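Local coordinates for putative exonuclease (Eubacterium rectale, PDB 3L0A), which binds zinc and, with a PDDEXK-like domain, may act as a hydrolase, possibly an exonuclease, though its substrate is not established, at residues D104-K109 with I204-V209; A148-L153 with G195-T200. One frame throughout, in Å; residues are numbered along the deposited sequence.

Contact 1: residues D104-K109 with I204-V209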
loop_
_atom_site.group_PDB
_atom_site.type_symbol
_atom_site.label_atom_id
_atom_site.label_comp_id
_atom_site.label_asym_id
_atom_site.label_seq_id
_atom_site.Cartn_x
_atom_site.Cartn_y
_atom_site.Cartn_z
ATOM N N ASP A 104 -13.586 26.915 12.440
ATOM C CA ASP A 104 -12.426 27.822 12.296
ATOM C C ASP A 104 -12.776 29.171 11.615
ATOM O O ASP A 104 -12.938 29.245 10.403
ATOM C CB ASP A 104 -11.301 27.095 11.513
ATOM C CG ASP A 104 -9.941 27.816 11.606
ATOM O OD1 ASP A 104 -9.211 27.562 12.585
ATOM O OD2 ASP A 104 -9.614 28.641 10.709
ATOM N N GLU A 105 -12.858 30.250 12.394
ATOM C CA GLU A 105 -13.212 31.572 11.860
ATOM C C GLU A 105 -12.304 32.029 10.737
ATOM O O GLU A 105 -12.772 32.559 9.732
ATOM C CB GLU A 105 -13.208 32.647 12.960
ATOM C CG GLU A 105 -14.339 32.515 13.961
ATOM C CD GLU A 105 -14.598 33.803 14.766
ATOM O OE1 GLU A 105 -13.745 34.722 14.723
ATOM O OE2 GLU A 105 -15.679 33.890 15.407
ATOM N N TYR A 106 -11.003 31.855 10.917
ATOM C CA TYR A 106 -10.036 32.301 9.918
ATOM C C TYR A 106 -10.286 31.589 8.570
ATOM O O TYR A 106 -10.435 32.225 7.525
ATOM C CB TYR A 106 -8.599 32.067 10.417
ATOM C CG TYR A 106 -7.552 32.781 9.562
ATOM C CD1 TYR A 106 -7.411 34.167 9.597
ATOM C CD2 TYR A 106 -6.735 32.069 8.689
ATOM C CE1 TYR A 106 -6.472 34.809 8.805
ATOM C CE2 TYR A 106 -5.800 32.710 7.901
ATOM C CZ TYR A 106 -5.675 34.064 7.966
ATOM O OH TYR A 106 -4.749 34.654 7.159
ATOM N N PHE A 107 -10.402 30.281 8.611
ATOM C CA PHE A 107 -10.637 29.514 7.396
ATOM C C PHE A 107 -11.952 29.979 6.802
ATOM O O PHE A 107 -12.019 30.285 5.611
ATOM C CB PHE A 107 -10.653 28.018 7.723
ATOM C CG PHE A 107 -10.592 27.057 6.493
ATOM C CD1 PHE A 107 -11.594 27.025 5.530
ATOM C CD2 PHE A 107 -9.538 26.151 6.363
ATOM C CE1 PHE A 107 -11.546 26.130 4.462
ATOM C CE2 PHE A 107 -9.483 25.241 5.305
ATOM C CZ PHE A 107 -10.480 25.229 4.365
HETATM N N MSE A 108 -12.993 30.086 7.624
HETATM C CA MSE A 108 -14.302 30.548 7.090
HETATM C C MSE A 108 -14.203 31.938 6.428
HETATM O O MSE A 108 -15.002 32.262 5.586
HETATM C CB MSE A 108 -15.431 30.517 8.144
HETATM C CG MSE A 108 -15.961 29.125 8.471
HETATM SE SE MSE A 108 -16.434 28.077 6.946
HETATM C CE MSE A 108 -18.148 28.861 6.583
ATOM N N LYS A 109 -13.234 32.765 6.759
ATOM C CA LYS A 109 -13.170 34.066 6.098
ATOM C C LYS A 109 -12.752 33.913 4.655
ATOM O O LYS A 109 -13.166 34.688 3.813
ATOM C CB LYS A 109 -12.223 35.035 6.806
ATOM C CG LYS A 109 -12.672 35.527 8.170
ATOM C CD LYS A 109 -11.431 36.047 8.967
ATOM C CE LYS A 109 -11.770 36.752 10.320
ATOM N NZ LYS A 109 -10.519 36.942 11.148
ATOM N N ILE A 204 -6.214 21.148 8.612
ATOM C CA ILE A 204 -6.675 22.331 7.879
ATOM C C ILE A 204 -5.589 23.415 7.780
ATOM O O ILE A 204 -4.916 23.703 8.801
ATOM C CB ILE A 204 -7.963 23.010 8.510
ATOM C CG1 ILE A 204 -7.625 23.765 9.811
ATOM C CG2 ILE A 204 -9.106 21.992 8.681
ATOM C CD1 ILE A 204 -8.807 24.203 10.635
ATOM N N ARG A 205 -5.481 24.033 6.581
ATOM C CA ARG A 205 -4.540 25.119 6.265
ATOM C C ARG A 205 -5.093 26.021 5.178
ATOM O O ARG A 205 -5.702 25.536 4.227
ATOM C CB ARG A 205 -3.219 24.575 5.681
ATOM C CG ARG A 205 -2.314 23.796 6.588
ATOM C CD ARG A 205 -1.844 24.567 7.752
ATOM N NE ARG A 205 -0.949 23.766 8.594
ATOM C CZ ARG A 205 -0.319 24.259 9.667
ATOM N NH1 ARG A 205 -0.485 25.529 10.031
ATOM N NH2 ARG A 205 0.488 23.485 10.381
ATOM N N ILE A 206 -4.810 27.314 5.283
ATOM C CA ILE A 206 -4.875 28.255 4.161
ATOM C C ILE A 206 -3.469 28.383 3.575
ATOM O O ILE A 206 -2.538 28.741 4.291
ATOM C CB ILE A 206 -5.370 29.644 4.630
ATOM C CG1 ILE A 206 -6.839 29.585 5.067
ATOM C CG2 ILE A 206 -5.282 30.653 3.509
ATOM C CD1 ILE A 206 -7.826 28.923 3.971
ATOM N N ILE A 207 -3.280 28.060 2.293
ATOM C CA ILE A 207 -1.950 28.109 1.681
ATOM C C ILE A 207 -1.894 29.165 0.564
ATOM O O ILE A 207 -2.561 29.014 -0.460
ATOM C CB ILE A 207 -1.571 26.771 1.092
ATOM C CG1 ILE A 207 -1.707 25.672 2.141
ATOM C CG2 ILE A 207 -0.121 26.795 0.519
ATOM C CD1 ILE A 207 -2.394 24.453 1.677
ATOM N N HIS A 208 -1.087 30.208 0.757
ATOM C CA HIS A 208 -0.822 31.215 -0.291
ATOM C C HIS A 208 0.217 30.685 -1.290
ATOM O O HIS A 208 1.357 30.353 -0.914
ATOM C CB HIS A 208 -0.320 32.473 0.349
ATOM C CG HIS A 208 -0.146 33.625 -0.594
ATOM N ND1 HIS A 208 0.437 34.815 -0.206
ATOM C CD2 HIS A 208 -0.441 33.757 -1.911
ATOM C CE1 HIS A 208 0.503 35.620 -1.255
ATOM N NE2 HIS A 208 -0.003 34.991 -2.305
ATOM N N VAL A 209 -0.195 30.583 -2.552
ATOM C CA VAL A 209 0.695 30.196 -3.662
ATOM C C VAL A 209 1.190 31.498 -4.296
ATOM O O VAL A 209 0.425 32.199 -4.935
ATOM C CB VAL A 209 -0.062 29.341 -4.711
ATOM C CG1 VAL A 209 0.889 28.840 -5.794
ATOM C CG2 VAL A 209 -0.809 28.169 -4.046
#

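Contact 2: residues A148-L153 with G195-T200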
loop_
_atom_site.group_PDB
_atom_site.type_symbol
_atom_site.label_atom_id
_atom_site.label_comp_id
_atom_site.label_asym_id
_atom_site.label_seq_id
_atom_site.Cartn_x
_atom_site.Cartn_y
_atom_site.Cartn_z
ATOM N N ALA A 148 -5.835 13.850 0.517
ATOM C CA ALA A 148 -5.320 12.881 1.493
ATOM C C ALA A 148 -4.362 13.530 2.477
ATOM O O ALA A 148 -4.408 13.271 3.711
ATOM C CB ALA A 148 -4.615 11.652 0.751
ATOM N N SER A 149 -3.501 14.385 1.944
ATOM C CA SER A 149 -2.457 15.066 2.721
ATOM C C SER A 149 -2.055 16.410 2.154
ATOM O O SER A 149 -1.887 16.563 0.943
ATOM C CB SER A 149 -1.176 14.200 2.787
ATOM O OG SER A 149 -0.344 14.607 3.883
ATOM N N ILE A 150 -1.879 17.377 3.065
ATOM C CA ILE A 150 -1.257 18.663 2.792
ATOM C C ILE A 150 0.274 18.616 2.909
ATOM O O ILE A 150 0.979 19.203 2.104
ATOM C CB ILE A 150 -1.775 19.722 3.809
ATOM C CG1 ILE A 150 -3.254 20.065 3.529
ATOM C CG2 ILE A 150 -0.903 20.930 3.796
ATOM C CD1 ILE A 150 -3.940 20.868 4.647
ATOM N N THR A 151 0.789 17.928 3.929
ATOM C CA THR A 151 2.236 17.937 4.245
ATOM C C THR A 151 3.101 16.915 3.500
ATOM O O THR A 151 4.323 17.070 3.455
ATOM C CB THR A 151 2.452 17.682 5.726
ATOM O OG1 THR A 151 1.717 16.515 6.068
ATOM C CG2 THR A 151 1.934 18.852 6.545
ATOM N N ASP A 152 2.488 15.867 2.939
ATOM C CA ASP A 152 3.243 14.859 2.211
ATOM C C ASP A 152 3.894 15.448 0.981
ATOM O O ASP A 152 3.236 16.113 0.172
ATOM C CB ASP A 152 2.383 13.671 1.809
ATOM C CG ASP A 152 2.181 12.643 2.959
ATOM O OD1 ASP A 152 2.735 12.750 4.078
ATOM O OD2 ASP A 152 1.429 11.699 2.726
ATOM N N LEU A 153 5.208 15.165 0.878
ATOM C CA LEU A 153 6.048 15.473 -0.280
ATOM C C LEU A 153 6.147 14.234 -1.164
ATOM O O LEU A 153 6.119 13.089 -0.643
ATOM C CB LEU A 153 7.437 15.932 0.176
ATOM C CG LEU A 153 7.514 17.164 1.108
ATOM C CD1 LEU A 153 8.962 17.693 1.291
ATOM C CD2 LEU A 153 6.624 18.275 0.620
ATOM N N GLY A 195 -7.126 24.173 2.078
ATOM C CA GLY A 195 -7.029 22.734 2.125
ATOM C C GLY A 195 -7.553 22.075 3.391
ATOM O O GLY A 195 -7.308 22.575 4.521
ATOM N N ALA A 196 -8.238 20.937 3.213
ATOM C CA ALA A 196 -8.627 20.069 4.325
ATOM C C ALA A 196 -8.318 18.660 3.924
ATOM O O ALA A 196 -8.383 18.342 2.751
ATOM C CB ALA A 196 -10.095 20.228 4.654
ATOM N N THR A 197 -7.945 17.818 4.889
ATOM C CA THR A 197 -7.595 16.456 4.578
ATOM C C THR A 197 -8.553 15.432 5.153
ATOM O O THR A 197 -9.345 15.696 6.070
ATOM C CB THR A 197 -6.241 16.137 5.091
ATOM O OG1 THR A 197 -6.283 16.146 6.518
ATOM C CG2 THR A 197 -5.250 17.185 4.633
ATOM N N LYS A 198 -8.464 14.251 4.560
ATOM C CA LYS A 198 -9.262 13.111 4.942
ATOM C C LYS A 198 -8.617 12.282 6.028
ATOM O O LYS A 198 -9.065 11.223 6.258
ATOM C CB LYS A 198 -9.542 12.263 3.701
ATOM C CG LYS A 198 -10.327 13.067 2.644
ATOM C CD LYS A 198 -10.625 12.295 1.325
ATOM C CE LYS A 198 -9.439 12.209 0.387
ATOM N NZ LYS A 198 -9.861 12.215 -1.039
ATOM N N GLN A 199 -7.592 12.785 6.724
ATOM C CA GLN A 199 -6.999 12.078 7.848
ATOM C C GLN A 199 -8.086 11.985 8.877
ATOM O O GLN A 199 -9.128 12.631 8.758
ATOM C CB GLN A 199 -5.761 12.799 8.397
ATOM C CG GLN A 199 -4.497 12.733 7.526
ATOM C CD GLN A 199 -3.699 14.064 7.503
ATOM O OE1 GLN A 199 -4.188 15.055 6.999
ATOM N NE2 GLN A 199 -2.478 14.068 8.033
ATOM N N THR A 200 -7.852 11.196 9.916
ATOM C CA THR A 200 -8.902 10.925 10.903
ATOM C C THR A 200 -9.276 12.128 11.820
ATOM O O THR A 200 -10.417 12.230 12.257
ATOM C CB THR A 200 -8.633 9.588 11.692
ATOM O OG1 THR A 200 -8.987 9.788 13.068
ATOM C CG2 THR A 200 -7.154 9.052 11.515
HETATM O O HOH W 1 -1.862 17.075 5.982
HETATM O O HOH W 2 0.108 15.671 8.557
#

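Contact 1: residues D104-K109 with I204-V209
The Phe107 ring takes the methyl CD1 of Ile206 over one face, offset toward the rim at CG and CD2, in a CH-pi contact with CD1 4.2 Å from the ring centroid and 14° off its normal. Ile204 CB and Arg205 O approach the same ring obliquely, CB at 4.1 Å from Phe107 CD2. The Tyr106 ring meets Ile206 obliquely too, CE2 lying 4.3 Å from CG1. Phe107 CG stands anti to its backbone N (chi1 -168°), and from there the flat ring reaches from the short helix 105-110 to strand 204-209, the last strand of the mixed sheet within this chain of the PDDEXK-like domain, which passes 9.1 Å from the helix axis at 45°. Ile206 lays a methyl on the ring, Ile204 its branch carbon CB; beta-branched residues suit a strand. Asp104 is the N-cap: its OD2 accepts from Phe107 N at 2.8 Å through the anti lone pair, capping the first turn of the helix and holding the backbone of the residue that carries the ring. Its other oxygen, OD1, lies 3.9 Å from Ile204 CD1 and accepts from Leu253 N of the second subunit. Tyr106 OH is hydrogen-bonded to Tyr110 OH.

Contact 2: residues A148-L153 with G195-T200
Ile150 and Thr197 set their side chains across each other at about a right angle, with Ile150 CG1 3.7 Å from Thr197 CG2. They join the loop after strand 140-147 to the end of its parallel neighbour, strand 191-197, in the mixed sheet of the PDDEXK-like domain. Thr197 suits this place because its two branches do different work. With OG1 between the backbone N and the carbonyl carbon (chi1 67°), CG2 falls anti to the carbonyl carbon and packs on Ile150, while OG1 is hydrogen-bonded to the backbone N of Asp203. The very short approach of OG1 to Gln199 OE1 is doubtful in length. The longer arm of Ile150 carries CD1 onward to Gly195, where it rests 3.8 Å from the carbonyl O; Gly195, lacking a side chain, lets this methyl come close to the strand's backbone. Leu262 of the second subunit also packs on Ile150. Nearer the strand end, the carbonyl O of Ala148 lies 3.7 Å from Thr197 CB, and the aliphatic CE of Lys198 passes the backbone N of Ala148. Ser149 braces the loop from within: its OG accepts from Asp152 N at 3.2 Å, an ST motif. The amide of Gln199, on a chain bent at chi2 (141°), reaches the loop through two waters and so uses both its acceptor and its donor. One water accepts from Ile150 N and donates to Gln199 OE1; the other accepts from Gln199 NE2 at 3.1 Å and is hydrogen-bonded to Thr151 OG1, also at 3.1 Å.

Overall arrangement
Contacts 1 and 2 lie 14 Å apart between centres and share one sheet, for strands 191-197 and 204-209 are consecutive in the chain and antiparallel neighbours. Gly195 N and Arg205 O, 2.9 Å apart, form a probable hydrogen bond between them. Side chains also connect the two: Phe107 CE2 packs 3.5 Å from Gly195 O, and Arg205 CG lies 3.9 Å from Ile150 CD1. Both touch the second subunit, and Ile207 and His208 pair with a strand of that chain, extending the sheet. Neither lies at the zinc site of Cys36, Cys241, Cys244 and Cys247. In contact 1 the Tyr106 side chain is about 5 Å from a bound PE4 molecule, probably from the crystallisation liquor.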